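Local atomic coordinates of AB hydrolase-1 domain-containing protein (Parabacteroides distasonis, PDB entry 4Q34), a protein that is of uncharacterised function but probably acts as an esterase of the alpha/beta hydrolase family, cleaving ester bonds. Residues 197-202 / 296-301; 204-209 / 266-271; 242-247 / 281-286. All coordinates share one frame; numbering follows the deposited sequence. Where two conformers were deposited one is given.

Contact 1 (197-202 / 296-301)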
loop_
_atom_site.group_PDB
_atom_site.type_symbol
_atom_site.label_atom_id
_atom_site.label_comp_id
_atom_site.label_asym_id
_atom_site.label_seq_id
_atom_site.Cartn_x
_atom_site.Cartn_y
_atom_site.Cartn_z
ATOM N N SER A 197 -18.965 -4.383 11.725
ATOM C CA SER A 197 -18.989 -4.410 10.275
ATOM C C SER A 197 -19.834 -3.297 9.689
ATOM O O SER A 197 -21.021 -3.127 10.077
ATOM C CB SER A 197 -19.473 -5.778 9.768
ATOM O OG SER A 197 -19.281 -5.899 8.367
ATOM N N TYR A 198 -19.237 -2.566 8.742
ATOM C CA TYR A 198 -19.935 -1.526 8.011
ATOM C C TYR A 198 -20.491 -2.102 6.705
ATOM O O TYR A 198 -19.720 -2.629 5.875
ATOM C CB TYR A 198 -19.032 -0.312 7.703
ATOM C CG TYR A 198 -18.700 0.427 8.962
ATOM C CD1 TYR A 198 -19.543 1.411 9.464
ATOM C CD2 TYR A 198 -17.624 0.049 9.701
ATOM C CE1 TYR A 198 -19.292 2.018 10.675
ATOM C CE2 TYR A 198 -17.331 0.636 10.906
ATOM C CZ TYR A 198 -18.171 1.644 11.398
ATOM O OH TYR A 198 -17.925 2.241 12.617
ATOM N N GLU A 199 -21.810 -2.063 6.563
ATOM C CA GLU A 199 -22.480 -2.514 5.340
ATOM C C GLU A 199 -21.928 -3.831 4.781
ATOM O O GLU A 199 -21.520 -3.895 3.627
ATOM C CB GLU A 199 -22.445 -1.440 4.249
ATOM C CG GLU A 199 -23.113 -0.152 4.720
ATOM C CD GLU A 199 -24.042 0.494 3.718
ATOM O OE1 GLU A 199 -23.956 0.179 2.509
ATOM O OE2 GLU A 199 -24.865 1.366 4.137
ATOM N N PRO A 200 -21.940 -4.893 5.596
ATOM C CA PRO A 200 -21.527 -6.190 5.085
ATOM C C PRO A 200 -22.388 -6.667 3.918
ATOM O O PRO A 200 -23.552 -6.331 3.792
ATOM C CB PRO A 200 -21.679 -7.133 6.299
ATOM C CG PRO A 200 -22.646 -6.446 7.187
ATOM C CD PRO A 200 -22.395 -4.975 6.979
ATOM N N GLY A 201 -21.800 -7.493 3.080
ATOM C CA GLY A 201 -22.548 -8.082 1.974
ATOM C C GLY A 201 -21.901 -9.403 1.612
ATOM O O GLY A 201 -20.692 -9.444 1.407
ATOM N N GLY A 202 -22.709 -10.446 1.537
ATOM C CA GLY A 202 -22.285 -11.737 1.044
ATOM C C GLY A 202 -22.169 -12.792 2.135
ATOM O O GLY A 202 -21.758 -12.491 3.268
ATOM N N ASN A 296 -25.609 9.055 5.158
ATOM C CA ASN A 296 -24.473 8.188 4.930
ATOM C C ASN A 296 -24.599 7.335 3.686
ATOM O O ASN A 296 -25.684 6.898 3.308
ATOM C CB ASN A 296 -24.163 7.319 6.175
ATOM C CG ASN A 296 -23.570 8.126 7.291
ATOM O OD1 ASN A 296 -24.255 8.515 8.266
ATOM N ND2 ASN A 296 -22.290 8.458 7.134
ATOM N N THR A 297 -23.430 7.135 3.072
ATOM C CA THR A 297 -23.210 6.325 1.905
ATOM C C THR A 297 -22.789 4.917 2.381
ATOM O O THR A 297 -22.861 4.575 3.542
ATOM C CB THR A 297 -22.102 6.957 1.007
ATOM O OG1 THR A 297 -20.810 6.775 1.654
ATOM C CG2 THR A 297 -22.379 8.439 0.764
ATOM N N HIS A 298 -22.411 4.091 1.433
ATOM C CA HIS A 298 -21.851 2.773 1.707
ATOM C C HIS A 298 -20.536 2.852 2.438
ATOM O O HIS A 298 -20.163 1.859 2.969
ATOM C CB HIS A 298 -21.682 2.050 0.386
ATOM C CG HIS A 298 -21.019 0.716 0.480
ATOM N ND1 HIS A 298 -21.564 -0.332 1.186
ATOM C CD2 HIS A 298 -19.926 0.229 -0.141
ATOM C CE1 HIS A 298 -20.780 -1.391 1.061
ATOM N NE2 HIS A 298 -19.772 -1.067 0.268
ATOM N N PHE A 299 -19.875 4.021 2.467
ATOM C CA PHE A 299 -18.618 4.205 3.244
ATOM C C PHE A 299 -18.783 5.180 4.429
ATOM O O PHE A 299 -18.229 6.284 4.397
ATOM C CB PHE A 299 -17.494 4.764 2.394
ATOM C CG PHE A 299 -16.969 3.853 1.350
ATOM C CD1 PHE A 299 -17.703 3.560 0.232
ATOM C CD2 PHE A 299 -15.690 3.357 1.413
ATOM C CE1 PHE A 299 -17.223 2.724 -0.741
ATOM C CE2 PHE A 299 -15.183 2.541 0.422
ATOM C CZ PHE A 299 -15.970 2.211 -0.664
ATOM N N PRO A 300 -19.524 4.775 5.455
ATOM C CA PRO A 300 -19.748 5.731 6.553
ATOM C C PRO A 300 -18.490 6.164 7.270
ATOM O O PRO A 300 -18.432 7.285 7.799
ATOM C CB PRO A 300 -20.652 4.943 7.519
ATOM C CG PRO A 300 -21.327 3.930 6.666
ATOM C CD PRO A 300 -20.317 3.554 5.639
HETATM N N MSE A 301 -17.475 5.316 7.250
HETATM C CA MSE A 301 -16.184 5.638 7.877
HETATM C C MSE A 301 -15.456 6.753 7.220
HETATM O O MSE A 301 -14.558 7.310 7.845
HETATM C CB MSE A 301 -15.262 4.361 7.983
HETATM C CG MSE A 301 -14.633 3.894 6.654
HETATM SE SE MSE A 301 -15.815 3.192 5.288
HETATM C CE MSE A 301 -16.473 1.697 6.266
#
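OE1 of E199 is gripped from two directions: it accepts the N-H of H298 ND1 at 2.8 Å and forms a salt bridge with R117. The histidine bond is nearly straight, with an angle of 166° at the hydrogen. OE1 lies in the imidazole plane, at the ring edge, while ND1 reaches the oxygen on its anti side and 32° out of the carboxylate plane. The carboxylate and imidazole planes are 63° apart. The other oxygen, OE2, accepts from the backbone N of G247. With both oxygens engaged in different directions, the carboxylate has little freedom to rotate.

In H298, CG stands anti to the backbone N; the turn at chi2 then presents ND1 to E199. The ring also meets the acid's aliphatic part, ND1 lying 3.4 Å from E199 CB. Its side chain touches S176 as well, and its carbonyl O accepts from H175. One residue earlier, T297 OG1 takes the N-H of F299 at 3.0 Å, an ST turn; T297 OG1 is also hydrogen-bonded to D303.

Apolar packing adds a second layer. The methyl CE of selenomethionine M301, brought round by bends at chi2 and chi3, sits 3.6 Å from Y198 CB and 3.7 Å from Y198 CG. P300 CG meets Y198 CD1 at 4.2 Å. The P300 and M301 side chains each run past the tyrosine in the opposite direction to it, and helix 306-319 closes over Y198 and P300 through V309.

An acid just beyond strand 192-198, bonded to a histidine from the loop after strand 283-287 beside the serine following strand 170-175, is consistent with the acid and histidine of a Ser-His-acid triad in the alpha/beta hydrolase fold.

Contact 2 (204-209 / 266-271)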
loop_
_atom_site.group_PDB
_atom_site.type_symbol
_atom_site.label_atom_id
_atom_site.label_comp_id
_atom_site.label_asym_id
_atom_site.label_seq_id
_atom_site.Cartn_x
_atom_site.Cartn_y
_atom_site.Cartn_z
ATOM N N VAL A 204 -23.888 -14.759 4.247
ATOM C CA VAL A 204 -24.360 -14.624 5.627
ATOM C C VAL A 204 -24.696 -16.030 6.121
ATOM O O VAL A 204 -25.473 -16.710 5.504
ATOM C CB VAL A 204 -25.579 -13.698 5.700
ATOM C CG1 VAL A 204 -26.063 -13.586 7.130
ATOM C CG2 VAL A 204 -25.237 -12.327 5.103
ATOM N N PRO A 205 -24.078 -16.495 7.223
ATOM C CA PRO A 205 -24.275 -17.872 7.579
ATOM C C PRO A 205 -25.528 -18.137 8.431
ATOM O O PRO A 205 -25.715 -17.542 9.488
ATOM C CB PRO A 205 -22.990 -18.231 8.362
ATOM C CG PRO A 205 -22.639 -16.944 9.006
ATOM C CD PRO A 205 -23.005 -15.875 8.009
ATOM N N PHE A 206 -26.358 -19.045 7.962
ATOM C CA PHE A 206 -27.512 -19.519 8.692
ATOM C C PHE A 206 -27.433 -21.044 8.893
ATOM O O PHE A 206 -26.790 -21.745 8.083
ATOM C CB PHE A 206 -28.776 -19.185 7.913
ATOM C CG PHE A 206 -29.087 -17.722 7.863
ATOM C CD1 PHE A 206 -28.583 -16.931 6.862
ATOM C CD2 PHE A 206 -29.921 -17.162 8.806
ATOM C CE1 PHE A 206 -28.891 -15.579 6.798
ATOM C CE2 PHE A 206 -30.197 -15.795 8.778
ATOM C CZ PHE A 206 -29.699 -15.015 7.763
ATOM N N PRO A 207 -28.115 -21.576 9.927
ATOM C CA PRO A 207 -28.144 -23.011 10.104
ATOM C C PRO A 207 -28.833 -23.701 8.953
ATOM O O PRO A 207 -29.802 -23.178 8.396
ATOM C CB PRO A 207 -28.975 -23.232 11.370
ATOM C CG PRO A 207 -29.187 -21.912 11.970
ATOM C CD PRO A 207 -28.930 -20.866 10.926
ATOM N N GLU A 208 -28.318 -24.871 8.603
ATOM C CA GLU A 208 -28.890 -25.691 7.566
ATOM C C GLU A 208 -30.335 -25.932 7.866
ATOM O O GLU A 208 -30.697 -26.242 9.007
ATOM C CB GLU A 208 -28.129 -27.026 7.513
ATOM C CG GLU A 208 -26.755 -26.837 6.896
ATOM C CD GLU A 208 -25.730 -27.931 7.255
ATOM O OE1 GLU A 208 -26.001 -28.741 8.146
ATOM O OE2 GLU A 208 -24.620 -27.936 6.653
ATOM N N GLY A 209 -31.171 -25.743 6.852
ATOM C CA GLY A 209 -32.593 -25.933 6.992
ATOM C C GLY A 209 -33.367 -24.734 7.525
ATOM O O GLY A 209 -34.586 -24.798 7.588
ATOM N N LEU A 266 -29.846 -5.011 4.844
ATOM C CA LEU A 266 -30.288 -4.512 6.135
ATOM C C LEU A 266 -31.325 -5.459 6.723
ATOM O O LEU A 266 -31.181 -5.902 7.862
ATOM C CB LEU A 266 -30.823 -3.081 6.034
ATOM C CG LEU A 266 -31.396 -2.513 7.331
ATOM C CD1 LEU A 266 -30.418 -2.606 8.472
ATOM C CD2 LEU A 266 -31.906 -1.082 7.146
ATOM N N ARG A 267 -32.333 -5.799 5.920
ATOM C CA ARG A 267 -33.427 -6.677 6.333
ATOM C C ARG A 267 -32.866 -8.027 6.788
ATOM O O ARG A 267 -33.236 -8.555 7.823
ATOM C CB ARG A 267 -34.408 -6.855 5.157
ATOM C CG ARG A 267 -35.643 -7.701 5.427
ATOM C CD ARG A 267 -36.346 -8.096 4.113
ATOM N NE ARG A 267 -36.240 -7.065 3.087
ATOM C CZ ARG A 267 -36.433 -7.274 1.790
ATOM N NH1 ARG A 267 -36.734 -8.481 1.348
ATOM N NH2 ARG A 267 -36.325 -6.273 0.936
ATOM N N LEU A 268 -31.962 -8.557 6.011
ATOM C CA LEU A 268 -31.383 -9.870 6.275
ATOM C C LEU A 268 -30.554 -9.893 7.531
ATOM O O LEU A 268 -30.646 -10.836 8.299
ATOM C CB LEU A 268 -30.527 -10.306 5.116
ATOM C CG LEU A 268 -29.874 -11.668 5.250
ATOM C CD1 LEU A 268 -30.892 -12.746 5.543
ATOM C CD2 LEU A 268 -29.076 -11.949 3.995
HETATM N N MSE A 269 -29.751 -8.857 7.743
HETATM C CA MSE A 269 -28.900 -8.829 8.944
HETATM C C MSE A 269 -29.726 -8.704 10.219
HETATM O O MSE A 269 -29.363 -9.264 11.271
HETATM C CB MSE A 269 -27.843 -7.751 8.880
HETATM C CG MSE A 269 -26.901 -7.811 7.725
HETATM SE SE MSE A 269 -26.325 -9.622 7.308
HETATM C CE MSE A 269 -24.859 -9.782 8.553
ATOM N N LYS A 270 -30.865 -7.998 10.163
ATOM C CA LYS A 270 -31.748 -7.971 11.319
ATOM C C LYS A 270 -32.310 -9.348 11.646
ATOM O O LYS A 270 -32.445 -9.701 12.815
ATOM C CB LYS A 270 -32.875 -6.943 11.136
ATOM C CG LYS A 270 -32.311 -5.526 11.143
ATOM C CD LYS A 270 -33.351 -4.473 11.427
ATOM C CE LYS A 270 -34.068 -4.111 10.177
ATOM N NZ LYS A 270 -35.005 -2.990 10.475
ATOM N N ILE A 271 -32.607 -10.147 10.622
ATOM C CA ILE A 271 -33.097 -11.504 10.821
ATOM C C ILE A 271 -31.992 -12.374 11.418
ATOM O O ILE A 271 -32.218 -13.072 12.408
ATOM C CB ILE A 271 -33.606 -12.109 9.513
ATOM C CG1 ILE A 271 -34.880 -11.345 9.081
ATOM C CG2 ILE A 271 -33.861 -13.600 9.681
ATOM C CD1 ILE A 271 -35.322 -11.631 7.643
#
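The ring of F206 is approached obliquely by methyls of L268 and I271. L268 CD1 makes the tightest approach, 3.4 Å from F206 CZ and 3.7 Å from F206 CE1. On the CE2 side of the ring, I271 CG2 is looser, at 4.4 Å from F206 CE2. The indole of W272, one residue further along the helix, stacks edge-to-face with the same ring, and M275 also touches it.

L268 serves two neighbours with its two methyls. Its chi1 of -179° puts CG anti to the backbone N, and the turn at chi2 sets the two methyls; while CD1 goes to the phenyl, CD2 meets V204 CG2 tip to tip at 4.0 Å. An alanine here would probably leave F206 CZ without the CD1 methyl it packs on and V204 CG2 with M269 alone among its close contacts on these two segments, opening a gap between strand and helix.

Strand 204-207 belongs to a small parallel pair with strand 226-229, separate from the main sheet of the hydrolase fold, and helix 257-277 packs between this pair and strands 242-246 and 283-287. The axes of the short segments pass 10.1 Å apart at 41°, a separation bridged by apolar side chains; no hydrogen bond links 204-209 to 266-271. W272 NE1, just outside, does reach the carbonyl O of P205.

M269 starts away from the strand, but the bend at chi2 brings its selenium back to V204; chi3 then sets CE. The SE atom lies 3.7 Å from V204 CG2 and 4.0 Å from V204 CG1, resting against both branches of the valine. CE goes on to I244 of the main sheet, while CG packs on Y246.

Contact 3 (242-247 / 281-286)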
loop_
_atom_site.group_PDB
_atom_site.type_symbol
_atom_site.label_atom_id
_atom_site.label_comp_id
_atom_site.label_asym_id
_atom_site.label_seq_id
_atom_site.Cartn_x
_atom_site.Cartn_y
_atom_site.Cartn_z
ATOM N N ILE A 242 -21.098 -8.620 18.231
ATOM C CA ILE A 242 -21.057 -8.167 16.864
ATOM C C ILE A 242 -21.983 -6.961 16.694
ATOM O O ILE A 242 -23.085 -6.963 17.233
ATOM C CB ILE A 242 -21.505 -9.291 15.915
ATOM C CG1 ILE A 242 -20.551 -10.482 16.017
ATOM C CG2 ILE A 242 -21.598 -8.804 14.483
ATOM C CD1 ILE A 242 -20.987 -11.730 15.277
ATOM N N VAL A 243 -21.476 -5.938 16.005
ATOM C CA VAL A 243 -22.307 -4.786 15.602
ATOM C C VAL A 243 -22.200 -4.616 14.076
ATOM O O VAL A 243 -21.160 -4.794 13.494
ATOM C CB VAL A 243 -21.980 -3.485 16.413
ATOM C CG1 VAL A 243 -20.572 -2.969 16.098
ATOM C CG2 VAL A 243 -22.980 -2.374 16.102
ATOM N N ILE A 244 -23.315 -4.248 13.461
ATOM C CA ILE A 244 -23.425 -4.064 12.025
ATOM C C ILE A 244 -24.068 -2.704 11.785
ATOM O O ILE A 244 -25.090 -2.419 12.408
ATOM C CB ILE A 244 -24.277 -5.183 11.429
ATOM C CG1 ILE A 244 -23.512 -6.518 11.521
ATOM C CG2 ILE A 244 -24.599 -4.913 9.966
ATOM C CD1 ILE A 244 -24.421 -7.718 11.439
ATOM N N TYR A 245 -23.454 -1.879 10.914
ATOM C CA TYR A 245 -23.969 -0.541 10.580
ATOM C C TYR A 245 -24.363 -0.442 9.111
ATOM O O TYR A 245 -23.630 -0.900 8.233
ATOM C CB TYR A 245 -22.942 0.564 10.881
ATOM C CG TYR A 245 -22.463 0.627 12.298
ATOM C CD1 TYR A 245 -23.185 1.289 13.273
ATOM C CD2 TYR A 245 -21.264 0.026 12.669
ATOM C CE1 TYR A 245 -22.755 1.342 14.599
ATOM C CE2 TYR A 245 -20.804 0.105 13.974
ATOM C CZ TYR A 245 -21.564 0.747 14.941
ATOM O OH TYR A 245 -21.081 0.811 16.235
ATOM N N TYR A 246 -25.532 0.142 8.837
ATOM C CA TYR A 246 -25.941 0.504 7.493
ATOM C C TYR A 246 -26.279 1.980 7.436
ATOM O O TYR A 246 -26.910 2.534 8.349
ATOM C CB TYR A 246 -27.157 -0.333 6.972
ATOM C CG TYR A 246 -26.771 -1.733 6.573
ATOM C CD1 TYR A 246 -26.334 -2.015 5.294
ATOM C CD2 TYR A 246 -26.809 -2.767 7.490
ATOM C CE1 TYR A 246 -25.922 -3.304 4.944
ATOM C CE2 TYR A 246 -26.391 -4.058 7.146
ATOM C CZ TYR A 246 -25.952 -4.311 5.897
ATOM O OH TYR A 246 -25.540 -5.589 5.567
ATOM N N GLY A 247 -25.907 2.603 6.332
ATOM C CA GLY A 247 -26.221 4.009 6.098
ATOM C C GLY A 247 -27.603 4.274 5.499
ATOM O O GLY A 247 -28.558 3.509 5.703
ATOM N N GLY A 281 -26.570 -15.124 21.496
ATOM C CA GLY A 281 -25.589 -14.211 20.947
ATOM C C GLY A 281 -25.789 -12.765 21.383
ATOM O O GLY A 281 -26.679 -12.451 22.161
ATOM N N ASP A 282 -24.947 -11.910 20.827
ATOM C CA ASP A 282 -24.934 -10.482 21.106
ATOM C C ASP A 282 -24.641 -9.746 19.807
ATOM O O ASP A 282 -23.510 -9.286 19.587
ATOM C CB ASP A 282 -23.862 -10.190 22.142
ATOM C CG ASP A 282 -23.779 -8.730 22.499
ATOM O OD1 ASP A 282 -24.628 -7.944 22.030
ATOM O OD2 ASP A 282 -22.867 -8.374 23.261
ATOM N N VAL A 283 -25.664 -9.664 18.943
ATOM C CA VAL A 283 -25.543 -9.023 17.663
ATOM C C VAL A 283 -26.483 -7.825 17.613
ATOM O O VAL A 283 -27.650 -7.959 17.920
ATOM C CB VAL A 283 -25.901 -10.003 16.532
ATOM C CG1 VAL A 283 -25.663 -9.359 15.188
ATOM C CG2 VAL A 283 -25.131 -11.314 16.698
ATOM N N THR A 284 -25.936 -6.688 17.240
ATOM C CA THR A 284 -26.675 -5.414 17.165
ATOM C C THR A 284 -26.593 -4.943 15.734
ATOM O O THR A 284 -25.509 -4.943 15.137
ATOM C CB THR A 284 -26.011 -4.379 18.090
ATOM O OG1 THR A 284 -26.004 -4.871 19.443
ATOM C CG2 THR A 284 -26.745 -3.050 18.066
ATOM N N VAL A 285 -27.736 -4.541 15.179
ATOM C CA VAL A 285 -27.769 -3.951 13.876
ATOM C C VAL A 285 -28.304 -2.542 13.999
ATOM O O VAL A 285 -29.374 -2.358 14.554
ATOM C CB VAL A 285 -28.646 -4.743 12.921
ATOM C CG1 VAL A 285 -28.646 -4.106 11.541
ATOM C CG2 VAL A 285 -28.165 -6.187 12.851
ATOM N N ILE A 286 -27.532 -1.581 13.504
ATOM C CA ILE A 286 -27.869 -0.162 13.594
ATOM C C ILE A 286 -28.006 0.440 12.212
ATOM O O ILE A 286 -27.069 0.393 11.409
ATOM C CB ILE A 286 -26.789 0.563 14.400
ATOM C CG1 ILE A 286 -26.932 0.155 15.866
ATOM C CG2 ILE A 286 -26.939 2.072 14.246
ATOM C CD1 ILE A 286 -25.761 0.497 16.717
HETATM O O HOH W 1 -23.621 -6.193 19.887
#
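Five backbone hydrogen bonds join I242, I244 and Y246 to the strand 283-286 and the residue before it. I242 N donates to D282 O at 2.8 Å and I242 O accepts from T284 N at 2.9 Å; I244 repeats the pattern with T284 O and I286 N, and Y246 N closes the ladder on I286 O at 3.0 Å. The straightest, I286 N to I244 O, has 173° at the hydrogen. This is parallel pairing, the segment axes 4.6 Å apart and 14° from aligned. CA-H...O contacts run alongside, such as V243 CA to T284 O at 3.2 Å.

Apolar contacts divide between the two sheet faces. On one, I242 CG2 lies beside V283 CG1 and I244 CB packs on V285 CG2, under helix 257-277, whose A273 touches V283. On the other, I286 CD1 bridges Y245 CE1 at 3.8 Å and V243 CG2 at 4.0 Å, and W316 of helix 306-319 packs on the tyrosine and the valine.

Water 1 joins the two segments near I242, hydrogen-bonded to I242 O, T284 OG1 and D282 OD1, with 2.8 Å to T284 OG1. D282 OD2 makes a salt bridge to K320.

Adjacent parallel strands joined through helix 257-277 form a beta-alpha-beta crossover, the repeating element of the alpha/beta hydrolase sheet.

How the contacts relate
Contacts 1 and 3, with centres about 11 Å apart, meet on neighbouring strands of the main sheet. E199 N lies 2.7 Å from Y245 O and E199 OE2 is 2.7 Å from G247 N, both probable hydrogen bonds, so the end of strand 242-246 probably helps position the acid of the putative active site. Y198 CE1 packs 3.4 Å from Y245 CD2. Contact 2 is more remote, about 17 Å from contact 1 and 13 Å from contact 3 between centres. Its helix spans the gap: M269 CE is 3.6 Å from I244 CD1 and 4.2 Å from P200 CG. Along the chain, contacts 2 and 3 interleave, and contact 1 encloses both.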